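Local coordinates for putative lipoprotein (Bacteroides thetaiotaomicron, PDB 4Q1Z), which is of unknown function, a two-domain putative lipoprotein of the DUF4876 family that is probably anchored to a membrane through a lipid, at residues A[107-112]-A[133-138]; A[142-147]-A[188-193]; A[119-124]-A[211-216]. All blocks are in the same frame, centred on the assembly; numbering follows the deposited sequence.

Contact 1 of 3, residues A[107-112]-A[133-138]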
loop_
_atom_site.group_PDB
_atom_site.type_symbol
_atom_site.label_atom_id
_atom_site.label_comp_id
_atom_site.label_asym_id
_atom_site.label_seq_id
_atom_site.Cartn_x
_atom_site.Cartn_y
_atom_site.Cartn_z
ATOM N N PRO A 107 -2.931 5.554 3.211
ATOM C CA PRO A 107 -2.226 4.974 4.362
ATOM C C PRO A 107 -1.429 3.649 4.166
ATOM O O PRO A 107 -0.285 3.564 4.652
ATOM C CB PRO A 107 -3.360 4.755 5.364
ATOM C CG PRO A 107 -4.640 4.833 4.554
ATOM C CD PRO A 107 -4.343 5.840 3.543
ATOM N N LEU A 108 -2.030 2.595 3.560
ATOM C CA LEU A 108 -1.344 1.312 3.430
ATOM C C LEU A 108 -1.426 0.852 2.007
ATOM O O LEU A 108 -2.496 0.456 1.534
ATOM C CB LEU A 108 -1.943 0.300 4.411
ATOM C CG LEU A 108 -1.261 -1.062 4.482
ATOM C CD1 LEU A 108 0.119 -0.955 5.076
ATOM C CD2 LEU A 108 -2.168 -2.073 5.157
ATOM N N ILE A 109 -0.294 0.941 1.296
ATOM C CA ILE A 109 -0.282 0.671 -0.151
ATOM C C ILE A 109 0.715 -0.410 -0.580
ATOM O O ILE A 109 1.632 -0.764 0.172
ATOM C CB ILE A 109 -0.042 2.002 -0.961
ATOM C CG1 ILE A 109 1.144 2.870 -0.452
ATOM C CG2 ILE A 109 -1.310 2.839 -1.013
ATOM C CD1 ILE A 109 2.593 2.523 -0.965
ATOM N N PHE A 110 0.513 -0.917 -1.817
ATOM C CA PHE A 110 1.387 -1.854 -2.543
ATOM C C PHE A 110 2.562 -1.038 -3.045
ATOM O O PHE A 110 2.377 -0.179 -3.911
ATOM C CB PHE A 110 0.625 -2.507 -3.721
ATOM C CG PHE A 110 -0.242 -3.701 -3.374
ATOM C CD1 PHE A 110 0.332 -4.932 -3.045
ATOM C CD2 PHE A 110 -1.630 -3.620 -3.451
ATOM C CE1 PHE A 110 -0.473 -6.038 -2.740
ATOM C CE2 PHE A 110 -2.430 -4.722 -3.143
ATOM C CZ PHE A 110 -1.849 -5.923 -2.785
ATOM N N LYS A 111 3.739 -1.225 -2.462
ATOM C CA LYS A 111 4.933 -0.438 -2.826
ATOM C C LYS A 111 5.671 -1.014 -4.082
ATOM O O LYS A 111 6.124 -0.270 -4.960
ATOM C CB LYS A 111 5.880 -0.387 -1.608
ATOM C CG LYS A 111 7.064 0.540 -1.753
ATOM C CD LYS A 111 7.889 0.538 -0.476
ATOM C CE LYS A 111 9.341 0.829 -0.724
ATOM N NZ LYS A 111 9.968 -0.192 -1.589
ATOM N N GLU A 112 5.851 -2.338 -4.100
ATOM C CA GLU A 112 6.559 -3.063 -5.140
ATOM C C GLU A 112 5.913 -4.412 -5.276
ATOM O O GLU A 112 5.573 -5.014 -4.251
ATOM C CB GLU A 112 8.058 -3.188 -4.773
ATOM C CG GLU A 112 8.911 -3.922 -5.808
ATOM C CD GLU A 112 10.189 -3.223 -6.240
ATOM O OE1 GLU A 112 10.558 -2.199 -5.622
ATOM O OE2 GLU A 112 10.808 -3.692 -7.222
ATOM N N GLU A 133 5.165 -6.259 -1.788
ATOM C CA GLU A 133 5.690 -5.444 -0.706
ATOM C C GLU A 133 4.687 -4.335 -0.406
ATOM O O GLU A 133 4.340 -3.555 -1.277
ATOM C CB GLU A 133 7.083 -4.920 -1.033
ATOM C CG GLU A 133 7.692 -4.075 0.068
ATOM C CD GLU A 133 9.133 -3.643 -0.139
ATOM O OE1 GLU A 133 9.866 -4.323 -0.893
ATOM O OE2 GLU A 133 9.524 -2.612 0.455
ATOM N N ILE A 134 4.191 -4.341 0.833
ATOM C CA ILE A 134 3.197 -3.479 1.482
ATOM C C ILE A 134 3.963 -2.461 2.324
ATOM O O ILE A 134 4.888 -2.851 3.016
ATOM C CB ILE A 134 2.281 -4.448 2.314
ATOM C CG1 ILE A 134 1.323 -5.203 1.419
ATOM C CG2 ILE A 134 1.572 -3.827 3.508
ATOM C CD1 ILE A 134 0.710 -4.311 0.367
ATOM N N TYR A 135 3.617 -1.165 2.234
ATOM C CA TYR A 135 4.315 -0.078 2.939
ATOM C C TYR A 135 3.364 0.769 3.785
ATOM O O TYR A 135 2.262 1.107 3.342
ATOM C CB TYR A 135 5.035 0.813 1.899
ATOM C CG TYR A 135 5.858 1.987 2.415
ATOM C CD1 TYR A 135 7.156 1.802 2.888
ATOM C CD2 TYR A 135 5.394 3.298 2.291
ATOM C CE1 TYR A 135 7.940 2.883 3.305
ATOM C CE2 TYR A 135 6.163 4.386 2.716
ATOM C CZ TYR A 135 7.443 4.174 3.206
ATOM O OH TYR A 135 8.217 5.241 3.610
ATOM N N ASN A 136 3.811 1.136 5.002
ATOM C CA ASN A 136 3.060 2.044 5.856
ATOM C C ASN A 136 3.428 3.443 5.397
ATOM O O ASN A 136 4.520 3.947 5.707
ATOM C CB ASN A 136 3.325 1.817 7.334
ATOM C CG ASN A 136 2.534 2.726 8.261
ATOM O OD1 ASN A 136 1.899 3.701 7.846
ATOM N ND2 ASN A 136 2.549 2.424 9.547
ATOM N N ASN A 137 2.536 4.027 4.578
ATOM C CA ASN A 137 2.688 5.348 3.959
ATOM C C ASN A 137 2.063 6.476 4.837
ATOM O O ASN A 137 2.185 7.656 4.509
ATOM C CB ASN A 137 2.016 5.280 2.581
ATOM C CG ASN A 137 2.548 6.191 1.525
ATOM O OD1 ASN A 137 3.759 6.326 1.315
ATOM N ND2 ASN A 137 1.634 6.783 0.786
ATOM N N SER A 138 1.445 6.093 5.976
ATOM C CA SER A 138 0.726 6.964 6.896
ATOM C C SER A 138 1.623 7.642 7.995
ATOM O O SER A 138 2.829 7.377 8.115
ATOM C CB SER A 138 -0.420 6.185 7.543
ATOM O OG SER A 138 -0.082 5.534 8.759
HETATM O O HOH W 1 10.772 -2.419 -2.760
#
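A classic beta bulge shifts the register of the antiparallel pairing of strands 108-114 and 131-136 by one residue, where Lys-111 and Glu-112 both face Glu-133. Glu-133 O accepts from both successive N-H groups: 2.7 Å from Lys-111 N and a weak 3.4 Å from Glu-112 N. Before the bulge, Ile-109 and Tyr-135 form a hydrogen-bonded pair, Tyr-135 N reaching Ile-109 O at 2.9 Å. On the face carrying Leu-108, Phe-110 and Ile-134, the Ile-134 CD1 methyl sits over the Phe-110 ring, 3.9 Å from its centroid and 29° off the normal. Leu-108 CD1 meets the other branch, Ile-134 CG2, at 3.6 Å. Both strands are interior members of the large mixed sheet, and Ile-268 of strand 265-269 packs against this apolar group. Lys-111 CD lies obliquely against the Tyr-135 ring, 3.7 Å from CD1. Lys-111 NZ meets Glu-133 OE2 at 3.2 Å in a salt bridge, from above the carboxylate plane. Those buried charges have further partners: Arg-388 O accepts from Lys-111 NZ, Ser-195 OG bonds to Glu-133 OE2, and Arg-388 pairs with Glu-112.

Contact 2 of 3, residues A[142-147]-A[188-193]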
loop_
_atom_site.group_PDB
_atom_site.type_symbol
_atom_site.label_atom_id
_atom_site.label_comp_id
_atom_site.label_asym_id
_atom_site.label_seq_id
_atom_site.Cartn_x
_atom_site.Cartn_y
_atom_site.Cartn_z
ATOM N N LEU A 142 0.361 1.276 12.133
ATOM C CA LEU A 142 -0.806 0.510 11.690
ATOM C C LEU A 142 -0.620 -0.930 12.081
ATOM O O LEU A 142 0.510 -1.426 12.014
ATOM C CB LEU A 142 -0.956 0.567 10.163
ATOM C CG LEU A 142 -1.490 1.823 9.507
ATOM C CD1 LEU A 142 -1.116 1.839 8.034
ATOM C CD2 LEU A 142 -3.025 1.956 9.697
ATOM N N TYR A 143 -1.706 -1.639 12.399
ATOM C CA TYR A 143 -1.583 -3.055 12.718
ATOM C C TYR A 143 -2.079 -3.894 11.569
ATOM O O TYR A 143 -3.229 -3.753 11.146
ATOM C CB TYR A 143 -2.319 -3.396 14.009
ATOM C CG TYR A 143 -1.604 -2.856 15.224
ATOM C CD1 TYR A 143 -0.614 -3.596 15.861
ATOM C CD2 TYR A 143 -1.923 -1.608 15.746
ATOM C CE1 TYR A 143 0.024 -3.118 17.002
ATOM C CE2 TYR A 143 -1.280 -1.111 16.876
ATOM C CZ TYR A 143 -0.306 -1.870 17.502
ATOM O OH TYR A 143 0.342 -1.372 18.608
ATOM N N LEU A 144 -1.207 -4.772 11.054
ATOM C CA LEU A 144 -1.528 -5.647 9.922
ATOM C C LEU A 144 -2.458 -6.797 10.291
ATOM O O LEU A 144 -3.032 -7.405 9.398
ATOM C CB LEU A 144 -0.245 -6.242 9.314
ATOM C CG LEU A 144 0.695 -5.298 8.581
ATOM C CD1 LEU A 144 1.993 -5.987 8.338
ATOM C CD2 LEU A 144 0.086 -4.812 7.259
ATOM N N ASP A 145 -2.624 -7.087 11.575
ATOM C CA ASP A 145 -3.438 -8.201 12.061
ATOM C C ASP A 145 -4.816 -8.287 11.395
ATOM O O ASP A 145 -5.585 -7.331 11.416
ATOM C CB ASP A 145 -3.617 -8.097 13.580
ATOM C CG ASP A 145 -2.329 -7.992 14.338
ATOM O OD1 ASP A 145 -1.484 -7.167 13.953
ATOM O OD2 ASP A 145 -2.160 -8.741 15.316
ATOM N N GLY A 146 -5.106 -9.440 10.814
ATOM C CA GLY A 146 -6.395 -9.725 10.197
ATOM C C GLY A 146 -6.773 -8.985 8.932
ATOM O O GLY A 146 -7.925 -9.102 8.496
ATOM N N ILE A 147 -5.831 -8.188 8.353
ATOM C CA ILE A 147 -6.048 -7.495 7.085
ATOM C C ILE A 147 -6.005 -8.592 6.022
ATOM O O ILE A 147 -5.245 -9.559 6.164
ATOM C CB ILE A 147 -5.033 -6.344 6.853
ATOM C CG1 ILE A 147 -5.428 -5.105 7.686
ATOM C CG2 ILE A 147 -4.925 -5.968 5.362
ATOM C CD1 ILE A 147 -4.434 -4.030 7.716
ATOM N N TYR A 188 1.077 -7.696 14.814
ATOM C CA TYR A 188 1.933 -7.275 13.696
ATOM C C TYR A 188 1.805 -5.795 13.351
ATOM O O TYR A 188 1.208 -5.449 12.326
ATOM C CB TYR A 188 1.724 -8.141 12.436
ATOM C CG TYR A 188 1.852 -9.620 12.722
ATOM C CD1 TYR A 188 3.097 -10.244 12.725
ATOM C CD2 TYR A 188 0.738 -10.381 13.073
ATOM C CE1 TYR A 188 3.224 -11.601 13.027
ATOM C CE2 TYR A 188 0.857 -11.727 13.407
ATOM C CZ TYR A 188 2.099 -12.339 13.367
ATOM O OH TYR A 188 2.204 -13.670 13.695
ATOM N N PRO A 189 2.464 -4.906 14.136
ATOM C CA PRO A 189 2.443 -3.487 13.781
ATOM C C PRO A 189 3.466 -3.135 12.711
ATOM O O PRO A 189 4.568 -3.712 12.649
ATOM C CB PRO A 189 2.804 -2.792 15.087
ATOM C CG PRO A 189 3.663 -3.766 15.799
ATOM C CD PRO A 189 3.250 -5.134 15.372
ATOM N N LEU A 190 3.109 -2.124 11.911
ATOM C CA LEU A 190 3.974 -1.554 10.909
ATOM C C LEU A 190 4.090 -0.064 11.237
ATOM O O LEU A 190 3.081 0.622 11.392
ATOM C CB LEU A 190 3.394 -1.836 9.512
ATOM C CG LEU A 190 4.360 -2.239 8.383
ATOM C CD1 LEU A 190 5.038 -3.555 8.657
ATOM C CD2 LEU A 190 3.622 -2.339 7.077
ATOM N N ALA A 191 5.310 0.400 11.486
ATOM C CA ALA A 191 5.580 1.804 11.801
ATOM C C ALA A 191 5.683 2.619 10.508
ATOM O O ALA A 191 5.984 2.044 9.459
ATOM C CB ALA A 191 6.880 1.914 12.586
ATOM N N PRO A 192 5.462 3.951 10.531
ATOM C CA PRO A 192 5.660 4.742 9.296
ATOM C C PRO A 192 7.071 4.523 8.703
ATOM O O PRO A 192 8.072 4.722 9.398
ATOM C CB PRO A 192 5.481 6.198 9.780
ATOM C CG PRO A 192 4.680 6.103 11.008
ATOM C CD PRO A 192 5.072 4.816 11.669
ATOM N N GLY A 193 7.137 4.100 7.447
ATOM C CA GLY A 193 8.404 3.843 6.766
ATOM C C GLY A 193 8.833 2.385 6.716
ATOM O O GLY A 193 9.879 2.051 6.137
#
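Tyr-143 and Pro-189 meet as a non-hydrogen-bonded antiparallel pair in a two-strand ribbon, 142-143 with 189-190. The flanking pair, Leu-142 with Leu-190, is hydrogen-bonded in both directions, and Leu-190 N to Leu-142 O is the shorter bond at 2.7 Å. At the other end of the ribbon Leu-144 N donates to Tyr-188 O at 2.8 Å. Pro-189 CB rests obliquely against the Tyr-143 ring, nearest to CE1 at 3.4 Å.

Leu-144 can be followed outward along its length. Its CB approaches Tyr-188 O at 3.4 Å and lies farther from Tyr-188 CB. With CG anti to the carbonyl carbon (chi1 -69°), the branch point still passes near Tyr-188 O, at 3.8 Å. At the tip, CD1 touches Leu-190 CD1 at 3.9 Å, the two leucines crossing at a slant. Leu-108 of strand 108-114 and Cys-196 of strand 195-199 also pack on Leu-144, and so tie the ribbon to the large sheet.

A type II beta turn from Leu-144 to Ile-147, closed by Ile-147 N to Leu-144 O, carries Asp-145. The Asp-145 carboxylate receives Tyr-188 N on the syn side of OD1, at 2.8 Å and only 19° out of the carboxylate plane, with a weak second bond to OD2. Asp-145 OD2 also accepts from the backbone N of Gly-185 and of Glu-187, while the Tyr-188 ring makes edge-to-face contacts with Trp-396 and Phe-223. Several backbone N-H groups therefore converge on one carboxylate, which fixes the turn to the chain entering strand 189-190 and would be expected to stabilise the charged form of Asp-145.

Contact 3 of 3, residues A[119-124]-A[211-216]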
loop_
_atom_site.group_PDB
_atom_site.type_symbol
_atom_site.label_atom_id
_atom_site.label_comp_id
_atom_site.label_asym_id
_atom_site.label_seq_id
_atom_site.Cartn_x
_atom_site.Cartn_y
_atom_site.Cartn_z
ATOM N N ARG A 119 13.743 -16.672 -15.864
ATOM C CA ARG A 119 14.262 -17.789 -16.649
ATOM C C ARG A 119 15.616 -18.276 -16.137
ATOM O O ARG A 119 16.589 -17.516 -16.216
ATOM C CB ARG A 119 14.411 -17.399 -18.129
ATOM C CG ARG A 119 13.109 -17.291 -18.901
ATOM C CD ARG A 119 13.313 -16.453 -20.150
ATOM N NE ARG A 119 12.056 -16.151 -20.836
ATOM C CZ ARG A 119 11.514 -16.913 -21.784
ATOM N NH1 ARG A 119 12.110 -18.039 -22.166
ATOM N NH2 ARG A 119 10.366 -16.562 -22.349
ATOM N N PRO A 120 15.750 -19.542 -15.661
ATOM C CA PRO A 120 17.084 -20.021 -15.272
ATOM C C PRO A 120 17.920 -20.290 -16.517
ATOM O O PRO A 120 17.360 -20.629 -17.569
ATOM C CB PRO A 120 16.791 -21.306 -14.476
ATOM C CG PRO A 120 15.308 -21.386 -14.329
ATOM C CD PRO A 120 14.743 -20.606 -15.473
ATOM N N GLU A 121 19.252 -20.101 -16.412
ATOM C CA GLU A 121 20.195 -20.361 -17.507
ATOM C C GLU A 121 20.244 -21.847 -17.744
ATOM O O GLU A 121 20.398 -22.275 -18.889
ATOM C CB GLU A 121 21.596 -19.809 -17.210
ATOM C CG GLU A 121 21.870 -18.446 -17.837
ATOM C CD GLU A 121 23.195 -17.789 -17.480
ATOM O OE1 GLU A 121 24.250 -18.464 -17.568
ATOM O OE2 GLU A 121 23.179 -16.580 -17.145
ATOM N N LYS A 122 20.031 -22.634 -16.647
ATOM C CA LYS A 122 19.980 -24.102 -16.614
ATOM C C LYS A 122 18.789 -24.648 -17.409
ATOM O O LYS A 122 18.747 -25.846 -17.681
ATOM C CB LYS A 122 19.937 -24.634 -15.163
ATOM C CG LYS A 122 18.648 -24.379 -14.411
ATOM C CD LYS A 122 18.720 -24.838 -12.970
ATOM C CE LYS A 122 17.353 -24.805 -12.335
ATOM N NZ LYS A 122 17.407 -25.097 -10.883
ATOM N N GLY A 123 17.849 -23.773 -17.760
ATOM C CA GLY A 123 16.675 -24.125 -18.538
ATOM C C GLY A 123 15.391 -24.029 -17.749
ATOM O O GLY A 123 15.425 -23.872 -16.524
ATOM N N GLY A 124 14.271 -24.165 -18.467
ATOM C CA GLY A 124 12.919 -24.101 -17.923
ATOM C C GLY A 124 12.516 -22.686 -17.545
ATOM O O GLY A 124 13.054 -21.703 -18.072
ATOM N N ASN A 211 16.765 -20.832 -8.972
ATOM C CA ASN A 211 17.061 -20.034 -10.160
ATOM C C ASN A 211 18.163 -19.028 -9.851
ATOM O O ASN A 211 17.843 -17.907 -9.478
ATOM C CB ASN A 211 15.807 -19.311 -10.703
ATOM C CG ASN A 211 16.079 -18.511 -11.957
ATOM O OD1 ASN A 211 17.190 -18.481 -12.494
ATOM N ND2 ASN A 211 15.086 -17.812 -12.432
ATOM N N PRO A 212 19.455 -19.337 -10.078
ATOM C CA PRO A 212 20.512 -18.331 -9.804
ATOM C C PRO A 212 20.318 -16.963 -10.509
ATOM O O PRO A 212 20.896 -15.971 -10.059
ATOM C CB PRO A 212 21.779 -19.029 -10.287
ATOM C CG PRO A 212 21.482 -20.466 -10.150
ATOM C CD PRO A 212 20.047 -20.617 -10.526
ATOM N N GLN A 213 19.465 -16.897 -11.564
ATOM C CA GLN A 213 19.163 -15.677 -12.334
ATOM C C GLN A 213 17.896 -14.976 -11.823
ATOM O O GLN A 213 17.426 -14.013 -12.446
ATOM C CB GLN A 213 19.025 -15.994 -13.838
ATOM C CG GLN A 213 20.342 -16.360 -14.553
ATOM C CD GLN A 213 20.843 -17.746 -14.243
ATOM O OE1 GLN A 213 20.105 -18.734 -14.269
ATOM N NE2 GLN A 213 22.116 -17.846 -13.932
ATOM N N SER A 214 17.343 -15.429 -10.681
ATOM C CA SER A 214 16.180 -14.760 -10.084
ATOM C C SER A 214 16.657 -13.414 -9.536
ATOM O O SER A 214 17.790 -13.346 -9.057
ATOM C CB SER A 214 15.555 -15.618 -8.992
ATOM O OG SER A 214 14.426 -14.963 -8.444
ATOM N N PRO A 215 15.874 -12.321 -9.647
ATOM C CA PRO A 215 16.381 -11.016 -9.187
ATOM C C PRO A 215 16.505 -10.850 -7.667
ATOM O O PRO A 215 17.189 -9.924 -7.223
ATOM C CB PRO A 215 15.341 -10.037 -9.728
ATOM C CG PRO A 215 14.095 -10.828 -9.827
ATOM C CD PRO A 215 14.521 -12.195 -10.235
ATOM N N ILE A 216 15.836 -11.708 -6.874
ATOM C CA ILE A 216 15.810 -11.568 -5.412
ATOM C C ILE A 216 16.084 -12.883 -4.652
ATOM O O ILE A 216 15.981 -13.986 -5.202
ATOM C CB ILE A 216 14.413 -10.999 -4.956
ATOM C CG1 ILE A 216 13.240 -11.745 -5.654
ATOM C CG2 ILE A 216 14.310 -9.490 -5.181
ATOM C CD1 ILE A 216 12.284 -12.301 -4.803
HETATM O O HOH W 2 20.264 -21.563 -13.760
#
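Two type I beta turns, Pro-120 to Gly-123 and Asn-211 to Ser-214, come together, with the CA atoms of Pro-120 and Asn-211 5.1 Å apart. Gln-213 reaches across, and its OE1 accepts from Glu-121 N at 2.7 Å with an angle at the hydrogen of 162°. That donor stands above the amide carbonyl plane, 51° out of it. The Gln-213 chain bends at chi2 (75°), which sets CD against Glu-121; the Glu-121 carboxylate lies stacked on the amide, with OE2 3.6 Å from NE2. A water is held between Gln-213 OE1, to which it donates, and Lys-122 N, from which it accepts. Asn-211 opens an Asx turn, OD1 accepting from Gln-213 N at 2.9 Å within the same beta turn. The same OD1 touches Pro-120 CA at 3.2 Å, while Pro-120 CG lies 3.8 Å from Asn-211 CG, the two side chains crossing at about a right angle. The contact joins the loop linking strands 108-114 and 131-136 to the one between 195-199 and 223-224. Lys-122 NZ extends the link, donating to the carbonyls of Asp-208 and Tyr-210.

Overall arrangement
Contact 1 lies about 3 Å from the centre of the chain and is almost wholly buried, whereas contacts 2 and 3 are partly buried, with centres about 11 and 29 Å out. Contacts 1 and 2 adjoin: strand 142-143 follows strand 131-136 in the chain, and Asn-136 ND2 lies 2.6 Å from Leu-190 O, a probable hydrogen bond. Contact 3 touches neither, yet its 119-124 segment belongs to the loop joining the two strands of contact 1. Chemistry follows position: strand pairing with apolar and charged side chains in the core, a short backbone-paired ribbon with a carboxylate receiving N-H groups at its end, and side-chain amides and a water between the remote loops.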